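Neural CELL adhesion molecule 1,140 KDA isoform (Homo sapiens, PDB 2VKW) acts as a cell-surface adhesion receptor of neural cells, its extracellular part including two tandem fibronectin type III domains. Local coordinates at residues Ala112-Gly117 / Ile131-Gly136; Ser138-Tyr143 / Val182-Gln187. All coordinates share one frame; numbering follows the deposited sequence.

Interaction 1: Ala112-Gly117 / Ile131-Gly136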
loop_
_atom_site.group_PDB
_atom_site.type_symbol
_atom_site.label_atom_id
_atom_site.label_comp_id
_atom_site.label_asym_id
_atom_site.label_seq_id
_atom_site.Cartn_x
_atom_site.Cartn_y
_atom_site.Cartn_z
ATOM N N ALA A 112 -5.394 8.448 -3.366
ATOM C CA ALA A 112 -5.668 7.864 -2.058
ATOM C C ALA A 112 -4.853 8.551 -0.970
ATOM O O ALA A 112 -3.651 8.746 -1.117
ATOM C CB ALA A 112 -5.365 6.361 -2.070
ATOM N N PRO A 113 -5.502 8.937 0.134
ATOM C CA PRO A 113 -4.796 9.602 1.225
ATOM C C PRO A 113 -3.780 8.711 1.946
ATOM O O PRO A 113 -3.817 7.482 1.849
ATOM C CB PRO A 113 -5.930 10.065 2.139
ATOM C CG PRO A 113 -7.008 9.069 1.874
ATOM C CD PRO A 113 -6.953 8.921 0.384
ATOM N N LYS A 114 -2.864 9.358 2.656
ATOM C CA LYS A 114 -1.827 8.667 3.402
ATOM C C LYS A 114 -2.329 8.603 4.839
ATOM O O LYS A 114 -2.772 9.614 5.392
ATOM C CB LYS A 114 -0.519 9.460 3.306
ATOM C CG LYS A 114 0.736 8.657 3.590
ATOM C CD LYS A 114 1.965 9.363 3.018
ATOM C CE LYS A 114 3.226 8.515 3.187
ATOM N NZ LYS A 114 4.389 9.065 2.421
ATOM N N LEU A 115 -2.261 7.421 5.443
ATOM C CA LEU A 115 -2.754 7.245 6.803
ATOM C C LEU A 115 -1.682 7.009 7.865
ATOM O O LEU A 115 -0.847 6.111 7.745
ATOM C CB LEU A 115 -3.765 6.101 6.820
ATOM C CG LEU A 115 -4.927 6.323 5.853
ATOM C CD1 LEU A 115 -5.791 5.082 5.795
ATOM C CD2 LEU A 115 -5.739 7.540 6.307
ATOM N N GLU A 116 -1.727 7.817 8.918
ATOM C CA GLU A 116 -0.768 7.710 10.002
ATOM C C GLU A 116 -1.498 7.556 11.330
ATOM O O GLU A 116 -1.982 8.532 11.892
ATOM C CB GLU A 116 0.110 8.957 10.042
ATOM C CG GLU A 116 1.277 8.851 10.999
ATOM C CD GLU A 116 2.029 10.157 11.125
ATOM O OE1 GLU A 116 1.810 10.870 12.125
ATOM O OE2 GLU A 116 2.827 10.475 10.214
ATOM N N GLY A 117 -1.568 6.328 11.829
ATOM C CA GLY A 117 -2.254 6.086 13.081
ATOM C C GLY A 117 -1.386 6.269 14.315
ATOM O O GLY A 117 -0.186 5.994 14.304
ATOM N N ILE A 131 -2.363 12.259 6.386
ATOM C CA ILE A 131 -1.200 12.906 5.786
ATOM C C ILE A 131 -1.520 13.376 4.369
ATOM O O ILE A 131 -2.097 12.637 3.563
ATOM C CB ILE A 131 0.000 11.947 5.736
ATOM C CG1 ILE A 131 0.342 11.474 7.147
ATOM C CG2 ILE A 131 1.197 12.637 5.102
ATOM C CD1 ILE A 131 1.444 10.443 7.187
ATOM N N LYS A 132 -1.125 14.607 4.070
ATOM C CA LYS A 132 -1.397 15.219 2.775
ATOM C C LYS A 132 -0.833 14.477 1.563
ATOM O O LYS A 132 0.370 14.261 1.463
ATOM C CB LYS A 132 -0.875 16.663 2.773
ATOM C CG LYS A 132 -1.745 17.641 1.991
ATOM C CD LYS A 132 -3.155 17.708 2.581
ATOM C CE LYS A 132 -4.055 18.677 1.819
ATOM N NZ LYS A 132 -5.447 18.686 2.365
ATOM N N GLN A 133 -1.717 14.079 0.654
ATOM C CA GLN A 133 -1.311 13.409 -0.579
ATOM C C GLN A 133 -1.792 14.307 -1.714
ATOM O O GLN A 133 -2.286 15.410 -1.454
ATOM C CB GLN A 133 -1.952 12.019 -0.696
ATOM C CG GLN A 133 -1.365 10.954 0.244
ATOM C CD GLN A 133 0.135 10.723 0.036
ATOM O OE1 GLN A 133 0.963 11.590 0.333
ATOM N NE2 GLN A 133 0.485 9.550 -0.483
ATOM N N ASP A 134 -1.654 13.855 -2.960
ATOM C CA ASP A 134 -2.103 14.652 -4.097
ATOM C C ASP A 134 -3.616 14.843 -4.015
ATOM O O ASP A 134 -4.365 13.875 -3.877
ATOM C CB ASP A 134 -1.752 13.962 -5.418
ATOM C CG ASP A 134 -1.696 14.933 -6.587
ATOM O OD1 ASP A 134 -2.535 15.853 -6.643
ATOM O OD2 ASP A 134 -0.817 14.774 -7.458
ATOM N N ASP A 135 -4.075 16.085 -4.105
ATOM C CA ASP A 135 -5.505 16.334 -4.025
ATOM C C ASP A 135 -6.193 16.399 -5.380
ATOM O O ASP A 135 -7.386 16.663 -5.454
ATOM C CB ASP A 135 -5.795 17.617 -3.238
ATOM C CG ASP A 135 -5.174 18.855 -3.863
ATOM O OD1 ASP A 135 -4.754 18.809 -5.045
ATOM O OD2 ASP A 135 -5.120 19.889 -3.161
ATOM N N GLY A 136 -5.447 16.156 -6.453
ATOM C CA GLY A 136 -6.045 16.191 -7.778
ATOM C C GLY A 136 -6.097 17.571 -8.416
ATOM O O GLY A 136 -6.598 17.721 -9.530
#

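Interaction 2: Ser138-Tyr143 / Val182-Gln187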
loop_
_atom_site.group_PDB
_atom_site.type_symbol
_atom_site.label_atom_id
_atom_site.label_comp_id
_atom_site.label_asym_id
_atom_site.label_seq_id
_atom_site.Cartn_x
_atom_site.Cartn_y
_atom_site.Cartn_z
ATOM N N SER A 138 -7.488 20.239 -6.806
ATOM C CA SER A 138 -8.655 20.922 -6.265
ATOM C C SER A 138 -8.741 20.479 -4.803
ATOM O O SER A 138 -8.581 19.299 -4.495
ATOM C CB SER A 138 -9.911 20.524 -7.041
ATOM O OG SER A 138 -10.967 21.435 -6.795
ATOM N N PRO A 139 -9.002 21.421 -3.887
ATOM C CA PRO A 139 -9.086 21.110 -2.458
ATOM C C PRO A 139 -10.030 19.982 -2.075
ATOM O O PRO A 139 -11.153 19.896 -2.565
ATOM C CB PRO A 139 -9.507 22.439 -1.837
ATOM C CG PRO A 139 -8.993 23.458 -2.811
ATOM C CD PRO A 139 -9.359 22.827 -4.127
ATOM N N ILE A 140 -9.547 19.105 -1.203
ATOM C CA ILE A 140 -10.362 18.009 -0.712
ATOM C C ILE A 140 -11.463 18.656 0.120
ATOM O O ILE A 140 -11.186 19.503 0.970
ATOM C CB ILE A 140 -9.549 17.062 0.201
ATOM C CG1 ILE A 140 -8.450 16.370 -0.612
ATOM C CG2 ILE A 140 -10.482 16.043 0.854
ATOM C CD1 ILE A 140 -7.550 15.468 0.201
ATOM N N ARG A 141 -12.708 18.279 -0.139
ATOM C CA ARG A 141 -13.815 18.829 0.620
ATOM C C ARG A 141 -14.223 17.910 1.758
ATOM O O ARG A 141 -14.580 18.378 2.836
ATOM C CB ARG A 141 -15.013 19.098 -0.285
ATOM C CG ARG A 141 -14.799 20.250 -1.242
ATOM C CD ARG A 141 -16.098 20.994 -1.459
ATOM N NE ARG A 141 -17.154 20.091 -1.905
ATOM C CZ ARG A 141 -18.420 20.450 -2.073
ATOM N NH1 ARG A 141 -18.793 21.698 -1.831
ATOM N NH2 ARG A 141 -19.310 19.560 -2.485
ATOM N N HIS A 142 -14.155 16.602 1.533
ATOM C CA HIS A 142 -14.538 15.660 2.577
ATOM C C HIS A 142 -13.775 14.351 2.590
ATOM O O HIS A 142 -13.467 13.787 1.541
ATOM C CB HIS A 142 -16.032 15.348 2.476
ATOM C CG HIS A 142 -16.909 16.520 2.766
ATOM N ND1 HIS A 142 -16.975 17.106 4.011
ATOM C CD2 HIS A 142 -17.737 17.235 1.968
ATOM C CE1 HIS A 142 -17.807 18.132 3.969
ATOM N NE2 HIS A 142 -18.282 18.232 2.740
ATOM N N TYR A 143 -13.466 13.879 3.793
ATOM C CA TYR A 143 -12.799 12.603 3.962
ATOM C C TYR A 143 -13.895 11.672 4.454
ATOM O O TYR A 143 -14.627 12.008 5.380
ATOM C CB TYR A 143 -11.704 12.685 5.017
ATOM C CG TYR A 143 -10.425 13.305 4.536
ATOM C CD1 TYR A 143 -9.603 12.635 3.638
ATOM C CD2 TYR A 143 -10.019 14.554 5.002
ATOM C CE1 TYR A 143 -8.402 13.186 3.219
ATOM C CE2 TYR A 143 -8.816 15.119 4.588
ATOM C CZ TYR A 143 -8.008 14.427 3.700
ATOM O OH TYR A 143 -6.796 14.964 3.313
ATOM N N VAL A 182 -10.216 4.936 4.089
ATOM C CA VAL A 182 -10.437 6.365 4.001
ATOM C C VAL A 182 -10.432 6.839 2.562
ATOM O O VAL A 182 -9.519 6.537 1.793
ATOM C CB VAL A 182 -9.371 7.140 4.797
ATOM C CG1 VAL A 182 -9.636 8.642 4.685
ATOM C CG2 VAL A 182 -9.386 6.692 6.262
ATOM N N VAL A 183 -11.478 7.569 2.202
ATOM C CA VAL A 183 -11.612 8.110 0.863
ATOM C C VAL A 183 -11.527 9.625 0.893
ATOM O O VAL A 183 -12.124 10.279 1.755
ATOM C CB VAL A 183 -12.963 7.724 0.225
ATOM C CG1 VAL A 183 -13.198 8.530 -1.071
ATOM C CG2 VAL A 183 -12.976 6.233 -0.073
ATOM N N ALA A 184 -10.770 10.169 -0.053
ATOM C CA ALA A 184 -10.613 11.606 -0.210
ATOM C C ALA A 184 -11.571 11.992 -1.336
ATOM O O ALA A 184 -11.587 11.352 -2.389
ATOM C CB ALA A 184 -9.191 11.937 -0.604
ATOM N N GLU A 185 -12.372 13.028 -1.113
ATOM C CA GLU A 185 -13.335 13.467 -2.118
ATOM C C GLU A 185 -13.276 14.968 -2.358
ATOM O O GLU A 185 -13.319 15.757 -1.416
ATOM C CB GLU A 185 -14.758 13.062 -1.693
ATOM C CG GLU A 185 -15.891 13.677 -2.521
ATOM C CD GLU A 185 -17.253 13.013 -2.258
ATOM O OE1 GLU A 185 -17.431 12.397 -1.178
ATOM O OE2 GLU A 185 -18.151 13.115 -3.128
ATOM N N ASN A 186 -13.157 15.352 -3.627
ATOM C CA ASN A 186 -13.126 16.756 -4.000
ATOM C C ASN A 186 -14.192 16.956 -5.068
ATOM O O ASN A 186 -14.950 16.028 -5.363
ATOM C CB ASN A 186 -11.753 17.170 -4.544
ATOM C CG ASN A 186 -11.384 16.463 -5.833
ATOM O OD1 ASN A 186 -12.235 15.882 -6.516
ATOM N ND2 ASN A 186 -10.100 16.523 -6.185
ATOM N N GLN A 187 -14.242 18.152 -5.651
ATOM C CA GLN A 187 -15.234 18.460 -6.675
ATOM C C GLN A 187 -15.382 17.404 -7.757
ATOM O O GLN A 187 -16.500 17.099 -8.149
ATOM C CB GLN A 187 -14.925 19.802 -7.345
ATOM C CG GLN A 187 -15.454 21.026 -6.604
ATOM C CD GLN A 187 -16.976 21.121 -6.594
ATOM O OE1 GLN A 187 -17.538 22.149 -6.211
ATOM N NE2 GLN A 187 -17.646 20.053 -7.012
HETATM O O HOH W 1 -12.544 20.363 -4.797
#

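Interaction 1: Ala112-Gly117 / Ile131-Gly136
Lys114 and Ile131 form an antiparallel hydrogen-bonded pair where strands A and B of the second fibronectin type III domain adjoin. The two bonds of the pair are unequal: Ile131 N reaches Lys114 O at 2.9 Å, whereas Lys114 N to Ile131 O is weak at 3.5 Å. The Ile131 side chain lies over the neighbouring strand. Its CB packs against Lys114 CB at 3.5 Å, and from there the two branches part. CG2 goes to the Lys114 stem, meeting its CD at 4.0 Å, while CG1, placed beside the backbone N (chi1 -58°), runs the other way to Glu116 CB at 3.8 Å. The extended second torsion sets CD1 across the Glu116 side chain, against CB at its base and 3.3 Å from OE2 at its tip. Gln133, bent at its second torsion, brings CG to 3.5 Å from Lys114 CB, next to Ile131, and close to Lys114 N. Farther along the loop that follows the strand, Asp134 OD1 takes the Gly136 N-H at 2.9 Å in an Asx turn. Its carboxylate also receives Ser22 and Thr23 of the first fibronectin domain, tying this turn to the domain interface. Glu116 is buried at the subunit contact, where OE1 forms a salt bridge to Arg199 of the second subunit. With an isoleucine methyl and Glu177 of that subunit beside OE2, the glutamate's negative charge probably depends on this arginine for compensation.

Interaction 2: Ser138-Tyr143 / Val182-Gln187
The methyl of Ala184 is met by two side chains of 138-143: Ile140 CD1 at 4.0 Å and Tyr143 CE1 at 4.1 Å. This is the close-packed side of the pairing between strands C and F. Ile140 CG2 sits 4.0 Å above the centre of the Tyr143 ring, Val182 CG1 touches the ring at CD1, and Leu130 of strand B packs against Tyr143 from the other sheet of the sandwich. The backbones join through a classic beta bulge, in which Glu185 O accepts both Arg141 N at 2.9 Å and His142 N at 3.2 Å, each in the carbonyl plane, and the latter bond is nearly straight (172°). Glu185 N returns a bond to His142 O at 3.0 Å. Across the sheet the contact is looser: Glu185 is extended and Arg141 bent, Arg141 NH2 and Glu185 OE2 stay 6.6 Å apart, and His142 ND1 turns to Leu160 O. Near the strand end a water bridges Ser138 OG, Pro139 O and Gln187 N. Apolar packing and a doubly gripped carbonyl thus fix the inner face and the bulge, while water joins the loop before strand C to the end of strand F, and the Arg141-Glu185 attraction is probably weak.

Both contacts belong to the second fibronectin type III domain but hold different sheets: interaction 1 pairs strands A and B, interaction 2 strands C and F. They meet across the sandwich core, where Leu115 and Pro113 pack on Val182 and Pro113 also on Ala184. At the domain end, Asn186 ND2 bonds Arg108 O and, weakly, Asp135 O. Interaction 2 buries more surface (490 against 337 Å²) and places the Tyr143 ring between the sheets. Lys114 and Ile131 of interaction 1 meet on the outer face of their sheet; Glu116 reaches the second subunit and Asp134 the first domain. No other chain of the assembly touches interaction 2, whose outer side has spaced charges and a bridging water.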